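Long-range contacts in lectin 2 (Agrocybe aegerita, PDB 4TQJ), which binds the non-reducing terminal N-acetylglucosamine of glycans, as a beta-propeller lectin: residues I21-G32 with F382-A390; W54-L62 with I74-Y83. The protein carries 1 engineered substitution. All coordinates share one frame; numbering follows the deposited sequence.

Contact 1: residues I21-G32 with F382-A390; sequences IVGFGLDGVVIG and FSFSGGKWA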
loop_
_atom_site.group_PDB
_atom_site.type_symbol
_atom_site.label_atom_id
_atom_site.label_comp_id
_atom_site.label_asym_id
_atom_site.label_seq_id
_atom_site.Cartn_x
_atom_site.Cartn_y
_atom_site.Cartn_z
ATOM N N ILE A 21 8.685 -7.488 2.879
ATOM C CA ILE A 21 9.668 -8.563 2.722
ATOM C C ILE A 21 9.139 -9.550 1.708
ATOM O O ILE A 21 7.996 -9.983 1.809
ATOM C CB ILE A 21 9.869 -9.355 4.016
ATOM C CG1 ILE A 21 10.328 -8.433 5.146
ATOM C CG2 ILE A 21 10.883 -10.491 3.804
ATOM C CD1 ILE A 21 10.320 -9.112 6.482
ATOM N N VAL A 22 9.957 -9.898 0.727
ATOM C CA VAL A 22 9.592 -10.964 -0.198
ATOM C C VAL A 22 10.682 -12.021 -0.133
ATOM O O VAL A 22 11.853 -11.740 -0.405
ATOM C CB VAL A 22 9.383 -10.439 -1.627
ATOM C CG1 VAL A 22 9.205 -11.586 -2.619
ATOM C CG2 VAL A 22 8.190 -9.484 -1.669
ATOM N N GLY A 23 10.303 -13.223 0.283
ATOM C CA GLY A 23 11.249 -14.306 0.403
ATOM C C GLY A 23 10.945 -15.435 -0.560
ATOM O O GLY A 23 9.809 -15.918 -0.623
ATOM N N PHE A 24 11.944 -15.847 -1.332
ATOM C CA PHE A 24 11.831 -17.089 -2.078
ATOM C C PHE A 24 12.382 -18.190 -1.188
ATOM O O PHE A 24 13.572 -18.481 -1.212
ATOM C CB PHE A 24 12.590 -17.011 -3.397
ATOM C CG PHE A 24 12.009 -16.016 -4.359
ATOM C CD1 PHE A 24 11.069 -16.412 -5.307
ATOM C CD2 PHE A 24 12.368 -14.681 -4.287
ATOM C CE1 PHE A 24 10.521 -15.491 -6.193
ATOM C CE2 PHE A 24 11.831 -13.754 -5.161
ATOM C CZ PHE A 24 10.905 -14.154 -6.115
ATOM N N GLY A 25 11.511 -18.765 -0.367
ATOM C CA GLY A 25 11.923 -19.750 0.615
ATOM C C GLY A 25 12.051 -21.122 -0.016
ATOM O O GLY A 25 11.917 -21.270 -1.236
ATOM N N LEU A 26 12.301 -22.133 0.812
ATOM C CA LEU A 26 12.501 -23.491 0.316
ATOM C C LEU A 26 11.226 -24.086 -0.282
ATOM O O LEU A 26 11.289 -24.888 -1.208
ATOM C CB LEU A 26 12.999 -24.388 1.447
ATOM C CG LEU A 26 14.342 -23.983 2.046
ATOM C CD1 LEU A 26 14.645 -24.815 3.312
ATOM C CD2 LEU A 26 15.458 -24.096 0.993
ATOM N N ASP A 27 10.072 -23.689 0.247
ATOM C CA ASP A 27 8.812 -24.312 -0.148
ATOM C C ASP A 27 7.924 -23.379 -0.965
ATOM O O ASP A 27 6.770 -23.704 -1.270
ATOM C CB ASP A 27 8.048 -24.822 1.079
ATOM C CG ASP A 27 8.870 -25.789 1.938
ATOM O OD1 ASP A 27 9.682 -26.572 1.400
ATOM O OD2 ASP A 27 8.683 -25.772 3.166
ATOM N N GLY A 28 8.457 -22.218 -1.319
ATOM C CA GLY A 28 7.712 -21.283 -2.138
ATOM C C GLY A 28 7.917 -19.853 -1.698
ATOM O O GLY A 28 8.697 -19.578 -0.790
ATOM N N VAL A 29 7.196 -18.952 -2.341
ATOM C CA VAL A 29 7.312 -17.524 -2.092
ATOM C C VAL A 29 6.582 -17.134 -0.810
ATOM O O VAL A 29 5.373 -17.331 -0.679
ATOM C CB VAL A 29 6.726 -16.739 -3.273
ATOM C CG1 VAL A 29 6.961 -15.236 -3.108
ATOM C CG2 VAL A 29 7.318 -17.246 -4.581
ATOM N N VAL A 30 7.328 -16.589 0.144
ATOM C CA VAL A 30 6.759 -16.148 1.406
ATOM C C VAL A 30 6.711 -14.626 1.441
ATOM O O VAL A 30 7.732 -13.975 1.255
ATOM C CB VAL A 30 7.591 -16.649 2.589
ATOM C CG1 VAL A 30 6.882 -16.341 3.884
ATOM C CG2 VAL A 30 7.840 -18.148 2.446
ATOM N N ILE A 31 5.520 -14.064 1.629
ATOM C CA ILE A 31 5.374 -12.621 1.697
ATOM C C ILE A 31 5.267 -12.171 3.139
ATOM O O ILE A 31 4.448 -12.692 3.900
ATOM C CB ILE A 31 4.118 -12.124 0.942
ATOM C CG1 ILE A 31 4.139 -12.592 -0.508
ATOM C CG2 ILE A 31 4.029 -10.603 0.996
ATOM C CD1 ILE A 31 5.311 -12.044 -1.334
ATOM N N GLY A 32 6.104 -11.210 3.511
ATOM C CA GLY A 32 6.006 -10.552 4.799
ATOM C C GLY A 32 5.546 -9.117 4.610
ATOM O O GLY A 32 6.354 -8.182 4.640
ATOM N N PHE A 382 11.902 -15.404 8.775
ATOM C CA PHE A 382 12.915 -14.907 7.836
ATOM C C PHE A 382 14.360 -15.023 8.315
ATOM O O PHE A 382 15.286 -14.881 7.517
ATOM C CB PHE A 382 12.608 -13.485 7.342
ATOM C CG PHE A 382 11.288 -13.369 6.635
ATOM C CD1 PHE A 382 11.119 -13.899 5.367
ATOM C CD2 PHE A 382 10.217 -12.755 7.250
ATOM C CE1 PHE A 382 9.906 -13.806 4.720
ATOM C CE2 PHE A 382 9.001 -12.660 6.608
ATOM C CZ PHE A 382 8.850 -13.181 5.342
ATOM N N SER A 383 14.548 -15.290 9.602
ATOM C CA SER A 383 15.894 -15.511 10.144
ATOM C C SER A 383 16.532 -16.773 9.556
ATOM O O SER A 383 15.839 -17.674 9.083
ATOM C CB SER A 383 15.854 -15.612 11.666
ATOM O OG SER A 383 15.139 -16.767 12.068
ATOM N N PHE A 384 17.860 -16.822 9.589
ATOM C CA PHE A 384 18.611 -17.960 9.068
ATOM C C PHE A 384 18.079 -19.289 9.600
ATOM O O PHE A 384 17.900 -20.244 8.842
ATOM C CB PHE A 384 20.099 -17.805 9.390
ATOM C CG PHE A 384 20.936 -18.960 8.938
ATOM C CD1 PHE A 384 21.144 -19.203 7.589
ATOM C CD2 PHE A 384 21.535 -19.799 9.862
ATOM C CE1 PHE A 384 21.923 -20.284 7.172
ATOM C CE2 PHE A 384 22.312 -20.870 9.453
ATOM C CZ PHE A 384 22.506 -21.115 8.112
ATOM N N SER A 385 17.823 -19.344 10.902
ATOM C CA SER A 385 17.169 -20.506 11.506
ATOM C C SER A 385 17.795 -21.807 11.032
ATOM O O SER A 385 17.115 -22.664 10.459
ATOM C CB SER A 385 15.682 -20.508 11.178
ATOM O OG SER A 385 15.018 -19.447 11.831
ATOM N N GLY A 386 19.102 -21.929 11.261
ATOM C CA GLY A 386 19.837 -23.153 11.002
ATOM C C GLY A 386 19.873 -23.583 9.545
ATOM O O GLY A 386 20.330 -24.682 9.236
ATOM N N GLY A 387 19.393 -22.739 8.637
ATOM C CA GLY A 387 19.422 -23.102 7.228
ATOM C C GLY A 387 18.118 -22.883 6.481
ATOM O O GLY A 387 18.091 -22.875 5.248
ATOM N N LYS A 388 17.037 -22.691 7.229
ATOM C CA LYS A 388 15.736 -22.419 6.647
ATOM C C LYS A 388 15.810 -21.289 5.620
ATOM O O LYS A 388 15.106 -21.304 4.604
ATOM C CB LYS A 388 14.733 -22.064 7.731
ATOM C CG LYS A 388 13.310 -21.926 7.205
ATOM C CD LYS A 388 12.316 -21.714 8.339
ATOM C CE LYS A 388 10.890 -21.744 7.821
ATOM N NZ LYS A 388 9.931 -21.461 8.925
ATOM N N TRP A 389 16.670 -20.313 5.883
ATOM C CA TRP A 389 16.861 -19.233 4.929
ATOM C C TRP A 389 18.300 -19.092 4.453
ATOM O O TRP A 389 18.821 -17.979 4.321
ATOM C CB TRP A 389 16.325 -17.933 5.513
ATOM C CG TRP A 389 14.826 -17.917 5.534
ATOM C CD1 TRP A 389 14.002 -18.236 6.587
ATOM C CD2 TRP A 389 13.970 -17.582 4.442
ATOM N NE1 TRP A 389 12.684 -18.112 6.208
ATOM C CE2 TRP A 389 12.638 -17.707 4.896
ATOM C CE3 TRP A 389 14.197 -17.181 3.125
ATOM C CZ2 TRP A 389 11.545 -17.450 4.073
ATOM C CZ3 TRP A 389 13.112 -16.932 2.312
ATOM C CH2 TRP A 389 11.801 -17.061 2.790
ATOM N N ALA A 390 18.935 -20.228 4.191
ATOM C CA ALA A 390 20.304 -20.230 3.696
ATOM C C ALA A 390 20.369 -19.492 2.370
ATOM O O ALA A 390 19.525 -19.693 1.508
ATOM C CB ALA A 390 20.824 -21.650 3.531
HETATM O O HOH W 1 12.483 -21.556 3.735
#
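The carbonyl oxygen of Lys388 accepts a hydrogen bond from a water (2.8 Å) that in turn takes the N-H of Leu26, so the tight turn of the 21-32 hairpin is tied to the 382-390 loop through solvent. Leu26 lays CG and CD1 against that same oxygen. The water also sits over the centre of one face of the Trp389 indole, while Phe382 CD1 lies above the opposite face, toward its rim. The indole thus fills the space between water and phenyl ring, with CH2 pressed on the bare backbone of Gly25 (3.5 Å to CA) and Gly23 (3.7 Å to CA), where the lack of side chains lets a ring come so near. In this propeller the hairpin belongs to the blade closed by the C-terminal strand 395-399, a Velcro closure, and the loop leads from the neighbouring blade into that strand. Phe382 meets Ile21 face-on: Ile21 CG2, held anti to the backbone N, stands 3.6 Å from the ring centroid and 14° off its normal, and Ile21 CD1 lies 3.7 Å from Phe382 CD2. Val30 divides its methyls, CG1 touching Phe382 CZ at 4.0 Å and CG2 the edge of Trp389 at CZ2.

Contact 2: residues W54-L62 with I74-Y83; sequences WLTTKHVRL and IVGFGNAGVY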
loop_
_atom_site.group_PDB
_atom_site.type_symbol
_atom_site.label_atom_id
_atom_site.label_comp_id
_atom_site.label_asym_id
_atom_site.label_seq_id
_atom_site.Cartn_x
_atom_site.Cartn_y
_atom_site.Cartn_z
ATOM N N TRP A 54 13.767 -24.665 -8.438
ATOM C CA TRP A 54 14.475 -23.407 -8.677
ATOM C C TRP A 54 15.794 -23.344 -7.926
ATOM O O TRP A 54 15.881 -23.732 -6.757
ATOM C CB TRP A 54 13.591 -22.207 -8.317
ATOM C CG TRP A 54 12.427 -22.037 -9.261
ATOM C CD1 TRP A 54 11.283 -22.782 -9.300
ATOM C CD2 TRP A 54 12.307 -21.064 -10.308
ATOM N NE1 TRP A 54 10.454 -22.331 -10.305
ATOM C CE2 TRP A 54 11.065 -21.280 -10.942
ATOM C CE3 TRP A 54 13.134 -20.032 -10.772
ATOM C CZ2 TRP A 54 10.628 -20.504 -12.013
ATOM C CZ3 TRP A 54 12.699 -19.260 -11.833
ATOM C CH2 TRP A 54 11.455 -19.498 -12.443
ATOM N N LEU A 55 16.823 -22.850 -8.608
ATOM C CA LEU A 55 18.169 -22.825 -8.053
ATOM C C LEU A 55 18.816 -21.447 -8.174
ATOM O O LEU A 55 18.693 -20.774 -9.203
ATOM C CB LEU A 55 19.034 -23.862 -8.778
ATOM C CG LEU A 55 18.557 -25.305 -8.597
ATOM C CD1 LEU A 55 19.229 -26.254 -9.586
ATOM C CD2 LEU A 55 18.815 -25.736 -7.177
ATOM N N THR A 56 19.524 -21.037 -7.133
ATOM C CA THR A 56 20.242 -19.774 -7.176
ATOM C C THR A 56 21.374 -19.835 -8.198
ATOM O O THR A 56 21.821 -18.802 -8.689
ATOM C CB THR A 56 20.813 -19.384 -5.801
ATOM O OG1 THR A 56 21.761 -20.372 -5.382
ATOM C CG2 THR A 56 19.693 -19.263 -4.757
ATOM N N THR A 57 21.825 -21.043 -8.530
ATOM C CA THR A 57 22.950 -21.182 -9.452
ATOM C C THR A 57 22.518 -21.101 -10.909
ATOM O O THR A 57 23.354 -20.908 -11.784
ATOM C CB THR A 57 23.719 -22.498 -9.253
ATOM O OG1 THR A 57 22.823 -23.598 -9.418
ATOM C CG2 THR A 57 24.335 -22.556 -7.871
ATOM N N LYS A 58 21.223 -21.248 -11.174
ATOM C CA LYS A 58 20.743 -21.303 -12.553
ATOM C C LYS A 58 19.636 -20.305 -12.880
ATOM O O LYS A 58 19.394 -20.013 -14.045
ATOM C CB LYS A 58 20.232 -22.710 -12.890
ATOM C CG LYS A 58 21.295 -23.793 -12.847
ATOM C CD LYS A 58 20.708 -25.176 -13.171
ATOM C CE LYS A 58 19.965 -25.179 -14.504
ATOM N NZ LYS A 58 19.721 -26.559 -15.031
ATOM N N HIS A 59 18.954 -19.799 -11.856
ATOM C CA HIS A 59 17.769 -18.992 -12.079
ATOM C C HIS A 59 17.828 -17.646 -11.377
ATOM O O HIS A 59 18.606 -17.449 -10.448
ATOM C CB HIS A 59 16.518 -19.759 -11.656
ATOM C CG HIS A 59 16.484 -21.164 -12.162
ATOM N ND1 HIS A 59 16.542 -22.261 -11.324
ATOM C CD2 HIS A 59 16.424 -21.659 -13.422
ATOM C CE1 HIS A 59 16.511 -23.365 -12.046
ATOM N NE2 HIS A 59 16.436 -23.030 -13.322
ATOM N N VAL A 60 16.978 -16.738 -11.840
ATOM C CA VAL A 60 16.875 -15.386 -11.319
ATOM C C VAL A 60 15.444 -15.171 -10.836
ATOM O O VAL A 60 14.480 -15.446 -11.571
ATOM C CB VAL A 60 17.245 -14.353 -12.421
ATOM C CG1 VAL A 60 16.983 -12.931 -11.965
ATOM C CG2 VAL A 60 18.699 -14.521 -12.807
ATOM N N ARG A 61 15.295 -14.697 -9.600
ATOM C CA ARG A 61 13.962 -14.485 -9.032
ATOM C C ARG A 61 13.779 -13.074 -8.466
ATOM O O ARG A 61 14.517 -12.655 -7.565
ATOM C CB ARG A 61 13.680 -15.550 -7.966
ATOM C CG ARG A 61 13.364 -16.924 -8.561
ATOM C CD ARG A 61 13.451 -18.029 -7.519
ATOM N NE ARG A 61 14.839 -18.368 -7.191
ATOM C CZ ARG A 61 15.192 -19.268 -6.282
ATOM N NH1 ARG A 61 14.252 -19.926 -5.610
ATOM N NH2 ARG A 61 16.476 -19.507 -6.042
ATOM N N LEU A 62 12.789 -12.349 -8.998
ATOM C CA LEU A 62 12.626 -10.929 -8.713
ATOM C C LEU A 62 11.165 -10.543 -8.472
ATOM O O LEU A 62 10.283 -11.394 -8.522
ATOM C CB LEU A 62 13.198 -10.095 -9.867
ATOM C CG LEU A 62 14.685 -10.302 -10.227
ATOM C CD1 LEU A 62 15.013 -9.654 -11.560
ATOM C CD2 LEU A 62 15.615 -9.799 -9.127
ATOM N N ILE A 74 5.488 -11.588 -9.005
ATOM C CA ILE A 74 6.636 -12.473 -8.891
ATOM C C ILE A 74 7.126 -12.831 -10.272
ATOM O O ILE A 74 6.347 -13.267 -11.116
ATOM C CB ILE A 74 6.266 -13.783 -8.193
ATOM C CG1 ILE A 74 5.539 -13.504 -6.879
ATOM C CG2 ILE A 74 7.506 -14.630 -7.968
ATOM C CD1 ILE A 74 6.356 -12.762 -5.889
ATOM N N VAL A 75 8.424 -12.651 -10.508
ATOM C CA VAL A 75 9.002 -12.976 -11.799
ATOM C C VAL A 75 10.197 -13.907 -11.621
ATOM O O VAL A 75 11.099 -13.628 -10.827
ATOM C CB VAL A 75 9.463 -11.718 -12.546
ATOM C CG1 VAL A 75 9.947 -12.091 -13.932
ATOM C CG2 VAL A 75 8.350 -10.670 -12.609
ATOM N N GLY A 76 10.186 -15.020 -12.347
ATOM C CA GLY A 76 11.261 -15.983 -12.285
ATOM C C GLY A 76 11.834 -16.246 -13.659
ATOM O O GLY A 76 11.087 -16.483 -14.613
ATOM N N PHE A 77 13.158 -16.183 -13.767
ATOM C CA PHE A 77 13.842 -16.541 -15.005
ATOM C C PHE A 77 14.258 -17.995 -14.864
ATOM O O PHE A 77 15.298 -18.289 -14.282
ATOM C CB PHE A 77 15.065 -15.639 -15.247
ATOM C CG PHE A 77 14.713 -14.203 -15.530
ATOM C CD1 PHE A 77 14.726 -13.714 -16.831
ATOM C CD2 PHE A 77 14.358 -13.342 -14.500
ATOM C CE1 PHE A 77 14.402 -12.392 -17.100
ATOM C CE2 PHE A 77 14.021 -12.017 -14.759
ATOM C CZ PHE A 77 14.041 -11.545 -16.068
ATOM N N GLY A 78 13.419 -18.898 -15.375
ATOM C CA GLY A 78 13.639 -20.329 -15.252
ATOM C C GLY A 78 14.500 -20.901 -16.359
ATOM O O GLY A 78 15.321 -20.194 -16.937
ATOM N N ASN A 79 14.318 -22.189 -16.647
ATOM C CA ASN A 79 15.092 -22.861 -17.694
ATOM C C ASN A 79 14.570 -22.531 -19.091
ATOM O O ASN A 79 15.336 -22.169 -19.981
ATOM C CB ASN A 79 15.081 -24.378 -17.483
ATOM C CG ASN A 79 15.831 -24.801 -16.236
ATOM O OD1 ASN A 79 16.880 -24.245 -15.908
ATOM N ND2 ASN A 79 15.294 -25.787 -15.528
ATOM N N ALA A 80 13.259 -22.640 -19.269
ATOM C CA ALA A 80 12.653 -22.512 -20.593
ATOM C C ALA A 80 12.176 -21.096 -20.894
ATOM O O ALA A 80 11.733 -20.806 -22.003
ATOM C CB ALA A 80 11.502 -23.499 -20.750
ATOM N N GLY A 81 12.258 -20.215 -19.903
ATOM C CA GLY A 81 11.859 -18.836 -20.106
ATOM C C GLY A 81 11.485 -18.133 -18.820
ATOM O O GLY A 81 11.927 -18.511 -17.735
ATOM N N VAL A 82 10.655 -17.110 -18.952
ATOM C CA VAL A 82 10.263 -16.283 -17.829
ATOM C C VAL A 82 8.838 -16.591 -17.411
ATOM O O VAL A 82 7.936 -16.643 -18.248
ATOM C CB VAL A 82 10.392 -14.798 -18.195
ATOM C CG1 VAL A 82 10.039 -13.924 -17.010
ATOM C CG2 VAL A 82 11.812 -14.515 -18.705
ATOM N N TYR A 83 8.650 -16.814 -16.111
ATOM C CA TYR A 83 7.348 -17.144 -15.545
ATOM C C TYR A 83 6.909 -16.053 -14.584
ATOM O O TYR A 83 7.718 -15.564 -13.795
ATOM C CB TYR A 83 7.429 -18.465 -14.785
ATOM C CG TYR A 83 7.907 -19.639 -15.607
ATOM C CD1 TYR A 83 6.998 -20.536 -16.168
ATOM C CD2 TYR A 83 9.263 -19.867 -15.812
ATOM C CE1 TYR A 83 7.422 -21.618 -16.916
ATOM C CE2 TYR A 83 9.698 -20.949 -16.562
ATOM C CZ TYR A 83 8.772 -21.821 -17.110
ATOM O OH TYR A 83 9.199 -22.904 -17.852
HETATM O O HOH W 2 17.792 -18.972 -16.014
#
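Strand 60-62 runs antiparallel to strand 74-77, their axes 4.7 Å apart at closest approach with 169° between their directions. Val60 and Phe77 form a hydrogen-bonded pair, strong from Phe77 N to Val60 O (2.7 Å) but weak in return. Leu62 and Val75 form the next such pair, bonded in both directions, while Arg61 and Gly76 between them are a non-hydrogen-bonded pair. Val60, Leu62, Val75 and Phe77 all point to one face of the sheet. There Val60 and Phe77 lie side by side, Val60 CG1 3.7 Å from Phe77 CD2, and Leu62 CD1 reaches Phe77 CE2 from across. This is the inner hairpin of a four-stranded propeller blade, and that face packs on strand 117-121 of the next blade through Arg118 and Leu120. On the other face, Trp54 brings the CH2 corner of its indole onto the backbone of Gly76 (3.5 Å to C) and beside Tyr83 CD2; Gly76 and Gly78 leave it room. The indole NE1 bonds Asn46 OD1, and Trp54 CB lies over one face of the Arg61 guanidinium, toward its rim, while Arg61 NH1 reaches Phe47 O. His59 bridges the loop before strand 60-62 and the turn that begins at Gly78 and Asn79. Its ND1 accepts from Leu55 N at 2.8 Å, and its NE2 donates to Asn79 OD1 at 2.9 Å; both partners lie close to the ring plane, which should fix the rotation of the imidazole. A chi1 of -47° sets CG anti to the carbonyl carbon and lets the ring reach Asn79. Relative to the Asn79 side-chain carbonyl, His59 NE2 stands 57° out of the plane, so the bond does not follow a lone pair of OD1. Lys58 CB rests over one imidazole face, and a water lies between Lys58 O and Gly78 O.

Overall arrangement
Both contacts are largely buried, and in each a tryptophan preceding an inner blade strand, Trp389 or Trp54, rests on a Gly-Phe-Gly run at the end of the adjoining strand: the same solution in two neighbouring blades. They differ in what surrounds it. Contact 2 joins partners close in sequence, with direct backbone bonds and a histidine-centred polar network. Contact 1 brings residues near the two chain ends together around the ring closure, relying on aromatic and aliphatic packing plus one bridging water. With centres 16 Å apart, the two meet at the blade interface, where Phe24 CE1 touches Ile74 CG2 at 3.6 Å and Phe24 CZ packs on Arg61.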